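Local coordinates for Ice-binding protein (Flavobacteriaceae bacterium, PDB 5UYT) that probably binds ice crystals and restrains their growth, as an antifreeze protein with two tandem beta-solenoid domains of the ice-binding family, at residues A101-L107 and S128-Q134. Where two conformers were deposited one is given. Residue numbers count along the deposited sequence, not the author numbering.
Sequences ASLSGTL and SSAANTQ
Two successive coils of a right-handed beta-solenoid stack in parallel around a corner between two sheets. On the first sheet Ser102 pairs with Ser128 and Leu103 with Ser129, through Ser128 N to Ala101 O (3.2 Å), Leu103 N to Ser128 O (2.8 Å) and Ala130 N to Leu103 O (2.9 Å). The register then slips by two: 128-134 bulges into a type II turn, Ala130 to Thr133, whereas 101-107 bends at Gly105 (phi/psi 63/-142). Pairing resumes at Thr106 and Gln134, with Gln134 N to Gly105 O and Leu107 N to Gln134 O both 2.9 Å.

Thr133 N closes the turn on Ala130 O (3.3 Å); its OG1, chi1 m, donates to the same oxygen (2.6 Å), and CG2 meets Leu103 CB (3.7 Å). Leu103 (m, t) faces the interior, touching Leu84 and Met162. Ser129 (p) shares that face, its OG bonding to Thr160 and Ala157 N of the next coil; Ser102 (p) and Ser128 (m) take the opposite face. Thr106 and Gln134 (both m) share one. Ser104 (t) bonds to Asn86. A water spans Gly105 N (3.1 Å) and Ala131 O (2.9 Å). Main-chain bonds thus join the coils, while hydroxyls and water satisfy polar groups at the corner.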
loop_
_atom_site.group_PDB
_atom_site.type_symbol
_atom_site.label_atom_id
_atom_site.label_comp_id
_atom_site.label_asym_id
_atom_site.label_seq_id
_atom_site.Cartn_x
_atom_site.Cartn_y
_atom_site.Cartn_z
ATOM N N ALA A 101 -23.153 -12.431 20.604
ATOM C CA ALA A 101 -21.936 -12.297 21.402
ATOM C C ALA A 101 -21.490 -10.825 21.517
ATOM O O ALA A 101 -21.850 -9.977 20.705
ATOM C CB ALA A 101 -20.817 -13.149 20.806
ATOM N N SER A 102 -20.723 -10.525 22.554
ATOM C CA SER A 102 -20.175 -9.186 22.685
ATOM C C SER A 102 -18.734 -9.236 23.154
ATOM O O SER A 102 -18.390 -9.882 24.168
ATOM C CB SER A 102 -21.021 -8.309 23.604
ATOM O OG SER A 102 -21.089 -8.878 24.897
ATOM N N LEU A 103 -17.899 -8.542 22.398
ATOM C CA LEU A 103 -16.474 -8.442 22.720
ATOM C C LEU A 103 -16.236 -7.234 23.602
ATOM O O LEU A 103 -16.885 -6.173 23.444
ATOM C CB LEU A 103 -15.629 -8.317 21.425
ATOM C CG LEU A 103 -15.537 -9.564 20.529
ATOM C CD1 LEU A 103 -15.093 -9.144 19.136
ATOM C CD2 LEU A 103 -14.535 -10.566 21.093
ATOM N N SER A 104 -15.321 -7.394 24.542
ATOM C CA SER A 104 -15.041 -6.345 25.482
ATOM C C SER A 104 -13.607 -6.533 25.957
ATOM O O SER A 104 -13.140 -7.655 26.045
ATOM C CB SER A 104 -16.040 -6.474 26.643
ATOM O OG SER A 104 -15.755 -5.552 27.648
ATOM N N GLY A 105 -12.910 -5.444 26.257
ATOM C CA GLY A 105 -11.584 -5.527 26.855
ATOM C C GLY A 105 -10.654 -6.216 25.877
ATOM O O GLY A 105 -10.771 -6.016 24.662
ATOM N N THR A 106 -9.750 -7.052 26.388
ATOM C CA THR A 106 -8.772 -7.730 25.558
ATOM C C THR A 106 -9.135 -9.217 25.358
ATOM O O THR A 106 -9.559 -9.886 26.310
ATOM C CB THR A 106 -7.375 -7.564 26.195
ATOM O OG1 THR A 106 -7.144 -6.169 26.489
ATOM C CG2 THR A 106 -6.314 -8.055 25.274
ATOM N N LEU A 107 -8.973 -9.720 24.136
ATOM C CA LEU A 107 -9.087 -11.144 23.861
ATOM C C LEU A 107 -7.784 -11.560 23.203
ATOM O O LEU A 107 -7.401 -10.966 22.195
ATOM C CB LEU A 107 -10.254 -11.452 22.902
ATOM C CG LEU A 107 -10.409 -12.944 22.566
ATOM C CD1 LEU A 107 -10.775 -13.758 23.805
ATOM C CD2 LEU A 107 -11.435 -13.174 21.464
ATOM N N SER A 128 -21.134 -7.753 18.590
ATOM C CA SER A 128 -20.864 -6.341 18.870
ATOM C C SER A 128 -19.599 -6.264 19.677
ATOM O O SER A 128 -19.248 -7.228 20.359
ATOM C CB SER A 128 -21.985 -5.739 19.712
ATOM O OG SER A 128 -23.117 -5.541 18.903
ATOM N N SER A 129 -18.896 -5.142 19.602
ATOM C CA SER A 129 -17.802 -4.906 20.548
ATOM C C SER A 129 -18.060 -3.594 21.286
ATOM O O SER A 129 -18.801 -2.724 20.786
ATOM C CB SER A 129 -16.450 -4.831 19.826
ATOM O OG SER A 129 -16.398 -3.692 18.957
ATOM N N ALA A 130 -17.448 -3.474 22.462
ATOM C CA ALA A 130 -17.395 -2.224 23.217
ATOM C C ALA A 130 -16.257 -1.363 22.686
ATOM O O ALA A 130 -15.316 -1.893 22.077
ATOM C CB ALA A 130 -17.186 -2.529 24.700
ATOM N N ALA A 131 -16.331 -0.049 22.892
ATOM C CA ALA A 131 -15.249 0.838 22.435
ATOM C C ALA A 131 -13.937 0.348 23.023
ATOM O O ALA A 131 -13.897 -0.095 24.193
ATOM C CB ALA A 131 -15.528 2.281 22.843
ATOM N N ASN A 132 -12.886 0.380 22.195
ATOM C CA ASN A 132 -11.484 0.113 22.619
ATOM C C ASN A 132 -11.192 -1.345 22.880
ATOM O O ASN A 132 -10.137 -1.664 23.426
ATOM C CB ASN A 132 -11.102 0.928 23.861
ATOM C CG ASN A 132 -11.443 2.394 23.727
ATOM O OD1 ASN A 132 -11.043 3.041 22.770
ATOM N ND2 ASN A 132 -12.219 2.914 24.672
ATOM N N THR A 133 -12.106 -2.232 22.478
ATOM C CA THR A 133 -11.861 -3.670 22.499
ATOM C C THR A 133 -10.620 -3.993 21.685
ATOM O O THR A 133 -10.423 -3.415 20.611
ATOM C CB THR A 133 -13.041 -4.405 21.852
ATOM O OG1 THR A 133 -14.215 -4.182 22.649
ATOM C CG2 THR A 133 -12.771 -5.927 21.717
ATOM N N GLN A 134 -9.813 -4.945 22.151
ATOM C CA GLN A 134 -8.642 -5.384 21.357
ATOM C C GLN A 134 -8.513 -6.894 21.264
ATOM O O GLN A 134 -8.399 -7.581 22.286
ATOM C CB GLN A 134 -7.377 -4.791 21.932
ATOM C CG GLN A 134 -7.344 -3.282 21.783
ATOM C CD GLN A 134 -5.972 -2.713 22.033
ATOM O OE1 GLN A 134 -5.840 -1.549 22.384
ATOM N NE2 GLN A 134 -4.941 -3.523 21.838
HETATM O O HOH W 1 -13.464 -2.452 25.793
#